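Geranyltranstransferase (Legionella pneumophila subsp. pneumophila, PDB 3LOM) probably catalyses the chain elongation that makes farnesyl diphosphate, and perhaps geranylgeranyl diphosphate, as a magnesium-dependent prenyltransferase of the isoprenoid pathway. Local coordinates at residues 54-67 / 192-204. Residues are numbered along the deposited sequence; the frame is centred on the assembly and turned at random.
Sequences RPILVYLAGDLIDV and LILACFEMVLAAQ. With PO4 (phosphate ion), chain C.
Arg54 NH2 donates a hydrogen bond of 2.8 Å to O4 of the phosphate ion, while Leu192 CD2 and Ile193 CD1 approach the same guanidinium obliquely. The phosphate lies at the guanidinium edge, and its O4 is near the plane. NH1 meets Ile193 CD1 at 3.9 Å, and the arginine chain crosses both aliphatic side chains at about a right angle. Ile53 N also binds the phosphate, which probably came from the crystallisation liquor.

Beyond this end the contact is largely apolar. Cys196 points at the other helix: its CB meets Val58 CG2 at 3.8 Å and its SG lies against the root of Arg54. Phe197 CD1 lies 3.8 Å from Ala61 CB, an oblique approach to the ring, and CZ touches Leu57 CD2. Val200 inserts both branches. CG1 stands anti to the backbone N (chi1 153°) and packs on Gly62 CA at 3.8 Å and on Ile65 CD1, while CG2 touches Val58.

Past the helix ends, Ile65 CD1 meets Gln204 CG at 3.7 Å, the two side chains running past each other in opposite directions. Val67 CG2 meets Ala203 CB at 3.7 Å. Asp66, with positive phi (52°), is the C' residue of a Schellman motif that ends helix 53-64, after which Val67 packs just beyond the end of helix 178-201. Leu79 of helix 69-91 packs against Val58 and Met199.

The axes of segments 54-64 and 192-201 run in roughly the same direction, approach to 8.8 Å and cross at -33°. This buried helix-helix packing belongs to the all-alpha isoprenoid synthase fold of the FPP/GGPP synthases.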
ATOM      1  N   ARG A  54       7.543  17.310  -3.377  1.00 54.76           N
ATOM      2  CA  ARG A  54       7.510  16.196  -4.339  1.00 54.38           C
ATOM      3  C   ARG A  54       6.637  16.402  -5.602  1.00 59.84           C
ATOM      4  O   ARG A  54       7.124  16.129  -6.704  1.00 63.46           O
ATOM      5  CB  ARG A  54       7.224  14.849  -3.650  1.00 47.59           C
ATOM      6  CG  ARG A  54       8.377  14.349  -2.795  1.00 55.67           C
ATOM      7  CD  ARG A  54       7.889  13.536  -1.606  1.00 46.83           C
ATOM      8  NE  ARG A  54       8.957  13.270  -0.642  1.00 50.36           N
ATOM      9  CZ  ARG A  54       9.314  14.089   0.346  1.00 48.55           C
ATOM     10  NH1 ARG A  54      10.301  13.749   1.169  1.00 47.51           N
ATOM     11  NH2 ARG A  54       8.693  15.250   0.517  1.00 59.29           N
ATOM     12  N   PRO A  55       5.369  16.882  -5.463  1.00 59.61           N
ATOM     13  CA  PRO A  55       4.601  17.187  -6.680  1.00 56.94           C
ATOM     14  C   PRO A  55       5.218  18.243  -7.586  1.00 49.43           C
ATOM     15  O   PRO A  55       5.154  18.103  -8.800  1.00 59.59           O
ATOM     16  CB  PRO A  55       3.275  17.719  -6.131  1.00 59.23           C
ATOM     17  CG  PRO A  55       3.116  17.042  -4.886  1.00 54.01           C
ATOM     18  CD  PRO A  55       4.489  16.945  -4.280  1.00 59.29           C
ATOM     19  N   ILE A  56       5.799  19.282  -6.993  1.00 50.36           N
ATOM     20  CA  ILE A  56       6.467  20.346  -7.737  1.00 52.96           C
ATOM     21  C   ILE A  56       7.636  19.803  -8.567  1.00 57.42           C
ATOM     22  O   ILE A  56       7.764  20.131  -9.751  1.00 68.21           O
ATOM     23  CB  ILE A  56       6.960  21.477  -6.798  1.00 54.48           C
ATOM     24  CG1 ILE A  56       5.788  22.056  -5.994  1.00 54.54           C
ATOM     25  CG2 ILE A  56       7.651  22.584  -7.601  1.00 54.45           C
ATOM     26  CD1 ILE A  56       6.203  22.888  -4.781  1.00 55.04           C
ATOM     27  N   LEU A  57       8.458  18.954  -7.946  1.00 58.22           N
ATOM     28  CA  LEU A  57       9.593  18.317  -8.623  1.00 52.29           C
ATOM     29  C   LEU A  57       9.135  17.471  -9.796  1.00 54.83           C
ATOM     30  O   LEU A  57       9.753  17.509 -10.851  1.00 62.30           O
ATOM     31  CB  LEU A  57      10.416  17.467  -7.650  1.00 54.06           C
ATOM     32  CG  LEU A  57      11.176  18.209  -6.551  1.00 52.17           C
ATOM     33  CD1 LEU A  57      11.611  17.236  -5.462  1.00 54.97           C
ATOM     34  CD2 LEU A  57      12.362  18.992  -7.109  1.00 46.02           C
ATOM     35  N   VAL A  58       8.043  16.730  -9.605  1.00 49.31           N
ATOM     36  CA  VAL A  58       7.362  16.021 -10.694  1.00 53.83           C
ATOM     37  C   VAL A  58       6.954  16.947 -11.850  1.00 58.54           C
ATOM     38  O   VAL A  58       7.182  16.621 -13.018  1.00 56.01           O
ATOM     39  CB  VAL A  58       6.134  15.245 -10.159  1.00 52.73           C
ATOM     40  CG1 VAL A  58       5.216  14.767 -11.282  1.00 40.03           C
ATOM     41  CG2 VAL A  58       6.599  14.078  -9.350  1.00 57.99           C
ATOM     42  N   TYR A  59       6.376  18.101 -11.516  1.00 58.46           N
ATOM     43  CA  TYR A  59       5.937  19.065 -12.528  1.00 63.61           C
ATOM     44  C   TYR A  59       7.106  19.678 -13.278  1.00 59.69           C
ATOM     45  O   TYR A  59       7.078  19.765 -14.499  1.00 59.64           O
ATOM     46  CB  TYR A  59       5.073  20.170 -11.909  1.00 61.49           C
ATOM     47  CG  TYR A  59       3.658  19.732 -11.586  1.00 65.18           C
ATOM     48  CD1 TYR A  59       2.850  19.148 -12.562  1.00 54.19           C
ATOM     49  CD2 TYR A  59       3.121  19.921 -10.312  1.00 47.40           C
ATOM     50  CE1 TYR A  59       1.551  18.746 -12.276  1.00 55.00           C
ATOM     51  CE2 TYR A  59       1.821  19.521 -10.017  1.00 57.54           C
ATOM     52  CZ  TYR A  59       1.044  18.937 -11.004  1.00 58.86           C
ATOM     53  OH  TYR A  59      -0.242  18.542 -10.721  1.00 60.58           O
ATOM     54  N   LEU A  60       8.138  20.075 -12.538  1.00 63.75           N
ATOM     55  CA  LEU A  60       9.304  20.742 -13.110  1.00 62.36           C
ATOM     56  C   LEU A  60      10.209  19.816 -13.925  1.00 67.59           C
ATOM     57  O   LEU A  60      10.727  20.218 -14.971  1.00 71.42           O
ATOM     58  CB  LEU A  60      10.098  21.456 -12.019  1.00 60.53           C
ATOM     59  CG  LEU A  60       9.399  22.675 -11.417  1.00 56.93           C
ATOM     60  CD1 LEU A  60      10.305  23.386 -10.432  1.00 57.20           C
ATOM     61  CD2 LEU A  60       8.958  23.625 -12.516  1.00 47.37           C
ATOM     62  N   ALA A  61      10.382  18.583 -13.450  1.00 64.04           N
ATOM     63  CA  ALA A  61      11.135  17.567 -14.181  1.00 62.17           C
ATOM     64  C   ALA A  61      10.356  17.084 -15.394  1.00 63.62           C
ATOM     65  O   ALA A  61      10.947  16.749 -16.423  1.00 67.24           O
ATOM     66  CB  ALA A  61      11.485  16.392 -13.277  1.00 57.27           C
ATOM     67  N   GLY A  62       9.032  17.047 -15.261  1.00 61.43           N
ATOM     68  CA  GLY A  62       8.146  16.648 -16.352  1.00 61.01           C
ATOM     69  C   GLY A  62       8.119  17.641 -17.501  1.00 63.67           C
ATOM     70  O   GLY A  62       7.968  17.254 -18.659  1.00 60.02           O
ATOM     71  N   ASP A  63       8.266  18.923 -17.164  1.00 65.90           N
ATOM     72  CA  ASP A  63       8.377  20.003 -18.140  1.00 72.64           C
ATOM     73  C   ASP A  63       9.659  19.906 -18.950  1.00 73.32           C
ATOM     74  O   ASP A  63       9.645  20.135 -20.160  1.00 73.88           O
ATOM     75  CB  ASP A  63       8.330  21.365 -17.443  1.00 75.39           C
ATOM     76  CG  ASP A  63       6.931  21.946 -17.384  1.00 89.40           C
ATOM     77  OD1 ASP A  63       5.956  21.229 -17.704  1.00 92.46           O
ATOM     78  OD2 ASP A  63       6.809  23.133 -17.014  1.00104.16           O
ATOM     79  N   LEU A  64      10.753  19.558 -18.270  1.00 70.35           N
ATOM     80  CA  LEU A  64      12.080  19.460 -18.882  1.00 66.64           C
ATOM     81  C   LEU A  64      12.137  18.464 -20.032  1.00 66.25           C
ATOM     82  O   LEU A  64      12.808  18.713 -21.033  1.00 66.48           O
ATOM     83  CB  LEU A  64      13.131  19.112 -17.829  1.00 65.32           C
ATOM     84  CG  LEU A  64      13.509  20.234 -16.859  1.00 69.13           C
ATOM     85  CD1 LEU A  64      14.315  19.695 -15.686  1.00 73.05           C
ATOM     86  CD2 LEU A  64      14.270  21.325 -17.575  1.00 58.34           C
ATOM     87  N   ILE A  65      11.418  17.354 -19.894  1.00 62.32           N
ATOM     88  CA  ILE A  65      11.294  16.390 -20.989  1.00 70.73           C
ATOM     89  C   ILE A  65       9.913  16.427 -21.660  1.00 71.89           C
ATOM     90  O   ILE A  65       9.516  15.475 -22.345  1.00 77.10           O
ATOM     91  CB  ILE A  65      11.711  14.943 -20.569  1.00 75.51           C
ATOM     92  CG1 ILE A  65      10.800  14.378 -19.469  1.00 66.95           C
ATOM     93  CG2 ILE A  65      13.177  14.924 -20.145  1.00 69.44           C
ATOM     94  CD1 ILE A  65      11.001  12.898 -19.216  1.00 62.47           C
ATOM     95  N   ASP A  66       9.204  17.541 -21.455  1.00 73.10           N
ATOM     96  CA  ASP A  66       7.950  17.875 -22.158  1.00 76.42           C
ATOM     97  C   ASP A  66       6.855  16.793 -22.149  1.00 75.59           C
ATOM     98  O   ASP A  66       6.209  16.545 -23.173  1.00 74.62           O
ATOM     99  CB  ASP A  66       8.243  18.333 -23.598  1.00 76.38           C
ATOM    100  CG  ASP A  66       9.195  19.513 -23.656  1.00 83.50           C
ATOM    101  OD1 ASP A  66      10.211  19.410 -24.371  1.00 89.22           O
ATOM    102  OD2 ASP A  66       8.934  20.539 -22.987  1.00 82.05           O
ATOM    103  N   VAL A  67       6.650  16.150 -21.003  1.00 74.76           N
ATOM    104  CA  VAL A  67       5.575  15.160 -20.891  1.00 77.65           C
ATOM    105  C   VAL A  67       4.247  15.857 -20.546  1.00 69.45           C
ATOM    106  O   VAL A  67       4.244  16.950 -19.964  1.00 57.22           O
ATOM    107  CB  VAL A  67       5.948  13.980 -19.928  1.00 81.68           C
ATOM    108  CG1 VAL A  67       6.017  14.437 -18.495  1.00 83.73           C
ATOM    109  CG2 VAL A  67       4.992  12.795 -20.092  1.00 82.40           C
ATOM    110  N   LEU A 192      12.357   7.867  -2.518  1.00 49.43           N
ATOM    111  CA  LEU A 192      11.057   8.450  -2.858  1.00 49.90           C
ATOM    112  C   LEU A 192      11.226   9.760  -3.628  1.00 42.87           C
ATOM    113  O   LEU A 192      10.540   9.978  -4.617  1.00 45.49           O
ATOM    114  CB  LEU A 192      10.168   8.646  -1.622  1.00 51.76           C
ATOM    115  CG  LEU A 192       8.668   8.799  -1.912  1.00 60.64           C
ATOM    116  CD1 LEU A 192       8.080   7.490  -2.449  1.00 50.54           C
ATOM    117  CD2 LEU A 192       7.896   9.285  -0.683  1.00 52.30           C
ATOM    118  N   ILE A 193      12.140  10.615  -3.168  1.00 42.24           N
ATOM    119  CA  ILE A 193      12.537  11.822  -3.906  1.00 44.75           C
ATOM    120  C   ILE A 193      13.070  11.493  -5.308  1.00 52.71           C
ATOM    121  O   ILE A 193      12.721  12.169  -6.284  1.00 57.26           O
ATOM    122  CB  ILE A 193      13.535  12.676  -3.098  1.00 36.84           C
ATOM    123  CG1 ILE A 193      12.794  13.346  -1.935  1.00 49.84           C
ATOM    124  CG2 ILE A 193      14.201  13.730  -3.979  1.00 42.33           C
ATOM    125  CD1 ILE A 193      13.670  13.802  -0.790  1.00 55.79           C
ATOM    126  N   LEU A 194      13.872  10.432  -5.398  1.00 53.51           N
ATOM    127  CA  LEU A 194      14.395   9.937  -6.671  1.00 53.74           C
ATOM    128  C   LEU A 194      13.271   9.443  -7.584  1.00 55.54           C
ATOM    129  O   LEU A 194      13.323   9.643  -8.803  1.00 52.03           O
ATOM    130  CB  LEU A 194      15.403   8.812  -6.419  1.00 54.33           C
ATOM    131  CG  LEU A 194      16.629   8.627  -7.314  1.00 60.90           C
ATOM    132  CD1 LEU A 194      17.344   9.950  -7.579  1.00 53.76           C
ATOM    133  CD2 LEU A 194      17.579   7.619  -6.664  1.00 54.39           C
ATOM    134  N   ALA A 195      12.255   8.818  -6.984  1.00 53.77           N
ATOM    135  CA  ALA A 195      11.064   8.359  -7.708  1.00 54.83           C
ATOM    136  C   ALA A 195      10.310   9.458  -8.490  1.00 51.90           C
ATOM    137  O   ALA A 195       9.679   9.157  -9.500  1.00 55.30           O
ATOM    138  CB  ALA A 195      10.122   7.622  -6.774  1.00 51.15           C
ATOM    139  N   CYS A 196      10.396  10.714  -8.036  1.00 51.75           N
ATOM    140  CA  CYS A 196       9.803  11.857  -8.754  1.00 58.86           C
ATOM    141  C   CYS A 196      10.350  11.962 -10.163  1.00 63.06           C
ATOM    142  O   CYS A 196       9.604  12.139 -11.124  1.00 65.30           O
ATOM    143  CB  CYS A 196      10.081  13.180  -8.037  1.00 56.85           C
ATOM    144  SG  CYS A 196       9.492  13.278  -6.348  1.00 52.88           S
ATOM    145  N   PHE A 197      11.667  11.830 -10.262  1.00 66.07           N
ATOM    146  CA  PHE A 197      12.373  11.921 -11.521  1.00 56.86           C
ATOM    147  C   PHE A 197      12.238  10.616 -12.303  1.00 55.86           C
ATOM    148  O   PHE A 197      12.045  10.636 -13.518  1.00 58.57           O
ATOM    149  CB  PHE A 197      13.830  12.300 -11.257  1.00 57.11           C
ATOM    150  CG  PHE A 197      13.981  13.506 -10.366  1.00 50.57           C
ATOM    151  CD1 PHE A 197      13.985  14.785 -10.905  1.00 51.13           C
ATOM    152  CD2 PHE A 197      14.099  13.364  -8.985  1.00 46.22           C
ATOM    153  CE1 PHE A 197      14.110  15.903 -10.083  1.00 61.30           C
ATOM    154  CE2 PHE A 197      14.212  14.471  -8.157  1.00 42.71           C
ATOM    155  CZ  PHE A 197      14.225  15.744  -8.705  1.00 51.90           C
ATOM    156  N   GLU A 198      12.285   9.490 -11.599  1.00 55.11           N
ATOM    157  CA  GLU A 198      12.215   8.175 -12.247  1.00 60.63           C
ATOM    158  C   GLU A 198      10.841   7.822 -12.822  1.00 58.67           C
ATOM    159  O   GLU A 198      10.763   7.203 -13.886  1.00 60.71           O
ATOM    160  CB  GLU A 198      12.692   7.063 -11.305  1.00 57.43           C
ATOM    161  CG  GLU A 198      14.172   7.112 -10.938  1.00 62.14           C
ATOM    162  CD  GLU A 198      15.093   6.510 -11.995  1.00 65.33           C
ATOM    163  OE1 GLU A 198      14.606   5.911 -12.983  1.00 60.46           O
ATOM    164  OE2 GLU A 198      16.322   6.632 -11.823  1.00 63.85           O
ATOM    165  N   MET A 199       9.767   8.199 -12.121  1.00 56.39           N
ATOM    166  CA  MET A 199       8.402   7.995 -12.640  1.00 52.59           C
ATOM    167  C   MET A 199       8.138   8.887 -13.864  1.00 47.16           C
ATOM    168  O   MET A 199       7.468   8.467 -14.807  1.00 43.02           O
ATOM    169  CB  MET A 199       7.338   8.215 -11.556  1.00 50.88           C
ATOM    170  CG  MET A 199       7.118   7.015 -10.630  1.00 55.37           C
ATOM    171  SD  MET A 199       5.904   7.256  -9.303  1.00 43.19           S
ATOM    172  CE  MET A 199       6.720   8.512  -8.460  1.00 16.75           C
ATOM    173  N   VAL A 200       8.691  10.102 -13.834  1.00 44.62           N
ATOM    174  CA  VAL A 200       8.645  11.039 -14.958  1.00 52.22           C
ATOM    175  C   VAL A 200       9.391  10.471 -16.179  1.00 58.42           C
ATOM    176  O   VAL A 200       8.902  10.567 -17.310  1.00 65.65           O
ATOM    177  CB  VAL A 200       9.161  12.458 -14.519  1.00 57.53           C
ATOM    178  CG1 VAL A 200       9.753  13.250 -15.676  1.00 64.36           C
ATOM    179  CG2 VAL A 200       8.037  13.258 -13.865  1.00 47.40           C
ATOM    180  N   LEU A 201      10.545   9.843 -15.934  1.00 61.12           N
ATOM    181  CA  LEU A 201      11.354   9.219 -16.991  1.00 61.37           C
ATOM    182  C   LEU A 201      10.691   8.004 -17.635  1.00 63.45           C
ATOM    183  O   LEU A 201      10.874   7.756 -18.827  1.00 66.20           O
ATOM    184  CB  LEU A 201      12.739   8.834 -16.463  1.00 57.87           C
ATOM    185  CG  LEU A 201      13.741   9.984 -16.320  1.00 59.91           C
ATOM    186  CD1 LEU A 201      14.894   9.572 -15.422  1.00 71.09           C
ATOM    187  CD2 LEU A 201      14.248  10.476 -17.683  1.00 59.72           C
ATOM    188  N   ALA A 202       9.908   7.263 -16.855  1.00 59.77           N
ATOM    189  CA  ALA A 202       9.225   6.075 -17.362  1.00 61.63           C
ATOM    190  C   ALA A 202       7.998   6.403 -18.228  1.00 65.19           C
ATOM    191  O   ALA A 202       7.346   5.497 -18.754  1.00 67.43           O
ATOM    192  CB  ALA A 202       8.857   5.140 -16.212  1.00 58.88           C
ATOM    193  N   ALA A 203       7.700   7.694 -18.378  1.00 69.09           N
ATOM    194  CA  ALA A 203       6.636   8.157 -19.275  1.00 72.12           C
ATOM    195  C   ALA A 203       7.057   8.179 -20.750  1.00 79.77           C
ATOM    196  O   ALA A 203       6.200   8.188 -21.637  1.00 83.20           O
ATOM    197  CB  ALA A 203       6.146   9.524 -18.852  1.00 60.06           C
ATOM    198  N   GLN A 204       8.366   8.186 -21.008  1.00 83.48           N
ATOM    199  CA  GLN A 204       8.884   8.234 -22.383  1.00 87.56           C
ATOM    200  C   GLN A 204       9.530   6.916 -22.810  1.00 92.86           C
ATOM    201  O   GLN A 204      10.070   6.176 -21.983  1.00 91.85           O
ATOM    202  CB  GLN A 204       9.881   9.384 -22.572  1.00 85.75           C
ATOM    203  CG  GLN A 204       9.611  10.640 -21.750  1.00 93.51           C
ATOM    204  CD  GLN A 204       8.521  11.528 -22.326  1.00 96.72           C
ATOM    205  OE1 GLN A 204       7.330  11.223 -22.226  1.00 89.67           O
ATOM    206  NE2 GLN A 204       8.924  12.650 -22.910  1.00 95.76           N
TER
HETATM  207  P   PO4 C   2       7.423  18.386   2.546  0.50 62.68           P
HETATM  208  O1  PO4 C   2       8.126  19.543   3.212  0.50 53.85           O
HETATM  209  O2  PO4 C   2       6.200  18.007   3.354  0.50 66.58           O
HETATM  210  O3  PO4 C   2       7.005  18.780   1.149  0.50 40.51           O
HETATM  211  O4  PO4 C   2       8.379  17.218   2.482  0.50 63.88           O